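Heat-inducible transcription repressor hrcA homolog (Thermotoga maritima, PDB 1STZ) represses class I heat-shock genes, the grpE-dnaK-dnaJ and groELS operons, as a DNA-binding transcriptional regulator. Local coordinates at the interface of chains A and B and the interface of chains A and C. Coordinates in Å, arbitrary orientation; residue numbers count along the deposited sequence, not the author numbering. Chains: chain A/B/C, Heat-inducible transcription repressor hrcA homolog.

Contact 1 (chains A and B) and contact 2 (chains A and C) lie about 36 Å apart, measured between the centres of their C-alpha atoms. They reuse two pieces of the protein. Residues 106-108 of chain A and 111-113 of chain C come from one stretch of sequence, and both meet helix 215-224 of a neighbour: contact 1 at its first residues, contact 2 along the side bearing A:Leu219 and A:Leu223. Contact 2 belongs to a two-fold symmetric interface, as a homodimer would have; the interface that holds contact 1 is not an exact two-fold and may reflect crystal packing.

Contact 1: the interface of chains A and B. Residues chain A 106-108; chain B 184, 187, 214-216.
The methyl CG2 of A:Thr107 lies above the plane of the B:Phe216 ring at its CG end, just beyond the rim, 3.8 Å from ring atom CG. The two side chains meet at a slant, and next to them A:Thr107 CA packs against B:Phe216 CB, also at 3.8 Å. The methyl's placement follows from the threonine torsion: with chi1 at 70°, OG1 sits between the backbone N and the carbonyl carbon, which turns CG2 anti to that carbonyl carbon and toward chain B. B:Ile187 offers the end of its side chain, CD1, to the same methyl at 4.2 Å, and the six-membered ring of B:Trp184 approaches it through CZ3; both are looser contacts with little hidden surface.

Beside this small apolar centre, the backbone carries the direct polar link. B:Phe216 N donates to A:Glu106 O over 3.0 Å, nearly straight at the hydrogen (160°). The donor stands above the carbonyl plane, 63° out of it, so it is not directed at a lone pair.

Water extends the rim. Water 1 lies among A:Glu106 O, A:Phe108 O and B:Gly215 N, the last 3.1 Å away and well aligned. Water 2 joins the carbonyl A:Thr107 O to the hydroxyl B:Ser214 OG, at 2.8 Å from each. At the outer edge an extended side chain carries the carboxylate oxygen A:Glu106 OE2 beside the B:Gly215 carbonyl group, 3.7 Å from B:Gly215 O, so any electrostatic gain from the nearby helix start is probably partly offset.

In the fold, the end of helix 103-106 and the loop following it abut the beginning of helix 215-224 in chain B. The N-H groups of B:Gly215 and B:Phe216, in the first turn, face chain A, while B:Trp184 and B:Ile187 belong to helix 184-195, which flanks the same threonine methyl, roughly at right angles to the phenylalanine.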
ATOM      1  N   GLU A 106      -7.946  -1.640  -3.059  1.00 29.67           N
ATOM      2  CA  GLU A 106      -8.346  -0.284  -2.679  1.00 30.87           C
ATOM      3  C   GLU A 106      -7.159   0.636  -2.366  1.00 30.13           C
ATOM      4  O   GLU A 106      -7.352   1.858  -2.279  1.00 30.69           O
ATOM      5  CB  GLU A 106      -9.295  -0.301  -1.488  1.00 31.75           C
ATOM      6  CG  GLU A 106     -10.679  -0.856  -1.791  1.00 35.13           C
ATOM      7  CD  GLU A 106     -11.558  -0.877  -0.546  1.00 42.37           C
ATOM      8  OE1 GLU A 106     -12.432  -1.782  -0.430  1.00 44.73           O
ATOM      9  OE2 GLU A 106     -11.361   0.012   0.337  1.00 45.39           O
ATOM     10  N   THR A 107      -5.953   0.079  -2.214  1.00 28.60           N
ATOM     11  CA  THR A 107      -4.748   0.898  -2.086  1.00 28.37           C
ATOM     12  C   THR A 107      -4.349   1.584  -3.379  1.00 28.74           C
ATOM     13  O   THR A 107      -3.461   2.444  -3.376  1.00 27.36           O
ATOM     14  CB  THR A 107      -3.534   0.115  -1.562  1.00 28.23           C
ATOM     15  OG1 THR A 107      -3.069  -0.825  -2.559  1.00 27.91           O
ATOM     16  CG2 THR A 107      -3.882  -0.696  -0.305  1.00 27.42           C
ATOM     17  N   PHE A 108      -4.977   1.213  -4.489  1.00 29.63           N
ATOM     18  CA  PHE A 108      -4.656   1.871  -5.738  1.00 31.02           C
ATOM     19  C   PHE A 108      -5.025   3.346  -5.634  1.00 32.94           C
ATOM     20  O   PHE A 108      -6.127   3.708  -5.233  1.00 33.56           O
ATOM     21  CB  PHE A 108      -5.364   1.264  -6.936  1.00 30.53           C
ATOM     22  CG  PHE A 108      -4.966   1.896  -8.237  1.00 29.86           C
ATOM     23  CD1 PHE A 108      -3.727   1.651  -8.785  1.00 30.72           C
ATOM     24  CD2 PHE A 108      -5.804   2.787  -8.884  1.00 32.89           C
ATOM     25  CE1 PHE A 108      -3.331   2.255  -9.982  1.00 32.16           C
ATOM     26  CE2 PHE A 108      -5.407   3.397 -10.103  1.00 33.83           C
ATOM     27  CZ  PHE A 108      -4.179   3.120 -10.640  1.00 31.76           C
TER
ATOM     28  N   TRP B 184       2.353  -5.002   3.156  1.00 23.65           N
ATOM     29  CA  TRP B 184       1.687  -4.102   4.091  1.00 23.27           C
ATOM     30  C   TRP B 184       2.675  -3.237   4.849  1.00 23.54           C
ATOM     31  O   TRP B 184       2.311  -2.165   5.326  1.00 22.99           O
ATOM     32  CB  TRP B 184       0.799  -4.888   5.060  1.00 23.01           C
ATOM     33  CG  TRP B 184      -0.321  -5.609   4.346  1.00 22.49           C
ATOM     34  CD1 TRP B 184      -0.467  -6.964   4.195  1.00 23.13           C
ATOM     35  CD2 TRP B 184      -1.434  -5.014   3.680  1.00 20.40           C
ATOM     36  NE1 TRP B 184      -1.606  -7.241   3.474  1.00 22.84           N
ATOM     37  CE2 TRP B 184      -2.216  -6.059   3.143  1.00 22.28           C
ATOM     38  CE3 TRP B 184      -1.850  -3.696   3.466  1.00 22.20           C
ATOM     39  CZ2 TRP B 184      -3.384  -5.825   2.411  1.00 21.41           C
ATOM     40  CZ3 TRP B 184      -3.018  -3.467   2.743  1.00 21.80           C
ATOM     41  CH2 TRP B 184      -3.776  -4.527   2.236  1.00 21.02           C
ATOM     42  N   ILE B 187       2.844  -0.125   2.755  1.00 20.11           N
ATOM     43  CA  ILE B 187       1.629   0.655   3.002  1.00 19.84           C
ATOM     44  C   ILE B 187       1.731   1.415   4.326  1.00 19.34           C
ATOM     45  O   ILE B 187       1.368   2.593   4.385  1.00 18.98           O
ATOM     46  CB  ILE B 187       0.375  -0.243   2.995  1.00 19.50           C
ATOM     47  CG1 ILE B 187       0.198  -0.949   1.631  1.00 19.59           C
ATOM     48  CG2 ILE B 187      -0.848   0.543   3.373  1.00 18.50           C
ATOM     49  CD1 ILE B 187       0.187  -0.039   0.424  1.00 20.66           C
ATOM     50  N   SER B 214      -7.456   7.392  -2.040  1.00 17.10           N
ATOM     51  CA  SER B 214      -7.821   6.006  -2.384  1.00 16.47           C
ATOM     52  C   SER B 214      -8.866   5.470  -1.420  1.00 15.97           C
ATOM     53  O   SER B 214      -9.146   6.093  -0.397  1.00 14.99           O
ATOM     54  CB  SER B 214      -6.587   5.120  -2.331  1.00 16.11           C
ATOM     55  OG  SER B 214      -6.142   4.995  -1.002  1.00 16.29           O
ATOM     56  N   GLY B 215      -9.455   4.328  -1.762  1.00 15.37           N
ATOM     57  CA  GLY B 215     -10.444   3.689  -0.905  1.00 15.21           C
ATOM     58  C   GLY B 215      -9.817   3.244   0.403  1.00 14.80           C
ATOM     59  O   GLY B 215     -10.423   3.365   1.463  1.00 15.00           O
ATOM     60  N   PHE B 216      -8.587   2.759   0.332  1.00 14.35           N
ATOM     61  CA  PHE B 216      -7.874   2.325   1.512  1.00 14.52           C
ATOM     62  C   PHE B 216      -7.648   3.503   2.486  1.00 14.45           C
ATOM     63  O   PHE B 216      -7.908   3.397   3.656  1.00 13.80           O
ATOM     64  CB  PHE B 216      -6.512   1.704   1.153  1.00 14.71           C
ATOM     65  CG  PHE B 216      -5.683   1.385   2.365  1.00 16.12           C
ATOM     66  CD1 PHE B 216      -5.955   0.261   3.122  1.00 20.21           C
ATOM     67  CD2 PHE B 216      -4.689   2.237   2.788  1.00 17.33           C
ATOM     68  CE1 PHE B 216      -5.228  -0.017   4.251  1.00 20.60           C
ATOM     69  CE2 PHE B 216      -3.955   1.948   3.903  1.00 18.46           C
ATOM     70  CZ  PHE B 216      -4.230   0.837   4.638  1.00 19.50           C
TER
HETATM   71  O   HOH W   1      -8.847   3.401  -4.693  1.00 26.77           O
HETATM   72  O   HOH W   2      -3.591   3.801  -0.887  1.00 36.95           O

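Contact 2: the interface of chains A and C. Residues chain A 176-177, 219, 223; chain C 111-113.
C:Pro112 presents its pyrrolidine ring to A:Leu219, which comes obliquely at the CG-CD edge, well toward one face. The leucine methyl CD1 is 3.6 Å from C:Pro112 CG, and its branch carbon CG is 4.0 Å from the same ring atom. The other leucine methyl, CD2, turns toward the backbone N of C:Met111. The methyl A:Ile176 CG2 lies toward the same face as A:Leu219, 3.6 Å from the carbonyl oxygen C:Pro112 O.

The second flat group is the peptide joining C:Pro112 to C:Leu113. C:Pro112 O accepts a hydrogen bond from the backbone A:Lys177 N over 3.0 Å, with an angle of 157° at the hydrogen. The donor is tilted 31° from the carbonyl plane. This bond accompanies an antiparallel bridge that pairs A:Ile176 with C:Leu113.

Further along, the methylenes of A:Lys177 run beside C:Leu113 O, with CG at 3.7 Å and CE at 4.0 Å. With CG anti to the carbonyl carbon (chi1 -68°), the chain leaves the strand toward chain C, and its extended run carries CG to CE past that oxygen. Shortening A:Lys177 to an alanine would spare the backbone bond but is likely to leave C:Leu113 O without its methylene neighbours and open a gap beside the bridge.

A:Leu223, one turn beyond A:Leu219, adds a loose apolar contact between its CD2 and C:Leu113 CD2, at 4.2 Å. Together, the end of strand 169-177 and the side of helix 215-224 receive the loop 111-113 of chain C. The exchanged twin of this patch gives the pair a second such anchor, consistent with a role in dimerization.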
ATOM      1  N   ILE A 176      17.159  17.644 -18.625  1.00 19.33           N
ATOM      2  CA  ILE A 176      18.184  17.744 -19.665  1.00 20.26           C
ATOM      3  C   ILE A 176      19.394  18.484 -19.104  1.00 20.86           C
ATOM      4  O   ILE A 176      19.230  19.479 -18.411  1.00 20.59           O
ATOM      5  CB  ILE A 176      17.626  18.514 -20.886  1.00 20.09           C
ATOM      6  CG1 ILE A 176      16.425  17.782 -21.487  1.00 21.06           C
ATOM      7  CG2 ILE A 176      18.681  18.681 -21.954  1.00 20.76           C
ATOM      8  CD1 ILE A 176      15.553  18.692 -22.327  1.00 21.77           C
ATOM      9  N   LYS A 177      20.599  17.989 -19.388  1.00 22.02           N
ATOM     10  CA  LYS A 177      21.838  18.732 -19.123  1.00 22.95           C
ATOM     11  C   LYS A 177      22.000  19.887 -20.097  1.00 23.68           C
ATOM     12  O   LYS A 177      21.764  19.746 -21.291  1.00 23.24           O
ATOM     13  CB  LYS A 177      23.068  17.844 -19.304  1.00 23.24           C
ATOM     14  CG  LYS A 177      23.242  16.735 -18.288  1.00 24.51           C
ATOM     15  CD  LYS A 177      24.698  16.281 -18.247  1.00 25.67           C
ATOM     16  CE  LYS A 177      24.921  15.224 -17.193  1.00 26.42           C
ATOM     17  NZ  LYS A 177      26.237  14.556 -17.354  1.00 27.36           N
ATOM     18  N   LEU A 219      16.868  17.120 -30.480  1.00 23.02           N
ATOM     19  CA  LEU A 219      16.747  16.485 -29.172  1.00 23.18           C
ATOM     20  C   LEU A 219      15.280  16.375 -28.806  1.00 23.07           C
ATOM     21  O   LEU A 219      14.816  15.303 -28.419  1.00 22.87           O
ATOM     22  CB  LEU A 219      17.491  17.299 -28.101  1.00 23.47           C
ATOM     23  CG  LEU A 219      18.122  16.594 -26.886  1.00 23.89           C
ATOM     24  CD1 LEU A 219      18.257  17.562 -25.702  1.00 23.88           C
ATOM     25  CD2 LEU A 219      17.384  15.343 -26.462  1.00 23.45           C
ATOM     26  N   LEU A 223      12.771  13.071 -28.021  1.00 24.55           N
ATOM     27  CA  LEU A 223      12.113  12.899 -26.722  1.00 24.94           C
ATOM     28  C   LEU A 223      10.611  12.679 -26.878  1.00 25.27           C
ATOM     29  O   LEU A 223      10.046  11.812 -26.227  1.00 24.83           O
ATOM     30  CB  LEU A 223      12.365  14.093 -25.794  1.00 25.08           C
ATOM     31  CG  LEU A 223      13.814  14.291 -25.343  1.00 25.74           C
ATOM     32  CD1 LEU A 223      13.930  15.574 -24.531  1.00 26.70           C
ATOM     33  CD2 LEU A 223      14.308  13.074 -24.545  1.00 25.68           C
TER
ATOM     34  N   MET C 111      20.056  12.291 -25.656  1.00 31.25           N
ATOM     35  CA  MET C 111      21.254  11.686 -25.069  1.00 31.24           C
ATOM     36  C   MET C 111      21.958  12.539 -23.981  1.00 30.09           C
ATOM     37  O   MET C 111      22.657  11.962 -23.143  1.00 30.87           O
ATOM     38  CB  MET C 111      22.246  11.247 -26.165  1.00 31.57           C
ATOM     39  CG  MET C 111      22.323   9.719 -26.311  1.00 33.98           C
ATOM     40  SD  MET C 111      23.588   9.079 -27.471  1.00 39.19           S
ATOM     41  CE  MET C 111      23.165   9.949 -29.034  1.00 38.00           C
ATOM     42  N   PRO C 112      21.813  13.871 -23.980  1.00 28.38           N
ATOM     43  CA  PRO C 112      22.189  14.681 -22.808  1.00 27.11           C
ATOM     44  C   PRO C 112      21.143  14.641 -21.676  1.00 25.95           C
ATOM     45  O   PRO C 112      20.622  15.678 -21.283  1.00 25.95           O
ATOM     46  CB  PRO C 112      22.272  16.087 -23.393  1.00 27.21           C
ATOM     47  CG  PRO C 112      21.247  16.082 -24.439  1.00 27.58           C
ATOM     48  CD  PRO C 112      21.344  14.729 -25.085  1.00 28.06           C
ATOM     49  N   LEU C 113      20.859  13.457 -21.147  1.00 24.32           N
ATOM     50  CA  LEU C 113      19.847  13.294 -20.106  1.00 23.55           C
ATOM     51  C   LEU C 113      20.466  13.628 -18.748  1.00 22.78           C
ATOM     52  O   LEU C 113      21.664  13.438 -18.558  1.00 22.83           O
ATOM     53  CB  LEU C 113      19.293  11.876 -20.132  1.00 23.08           C
ATOM     54  CG  LEU C 113      18.707  11.461 -21.488  1.00 23.13           C
ATOM     55  CD1 LEU C 113      18.177  10.058 -21.425  1.00 23.53           C
ATOM     56  CD2 LEU C 113      17.601  12.418 -21.950  1.00 23.68           C
TER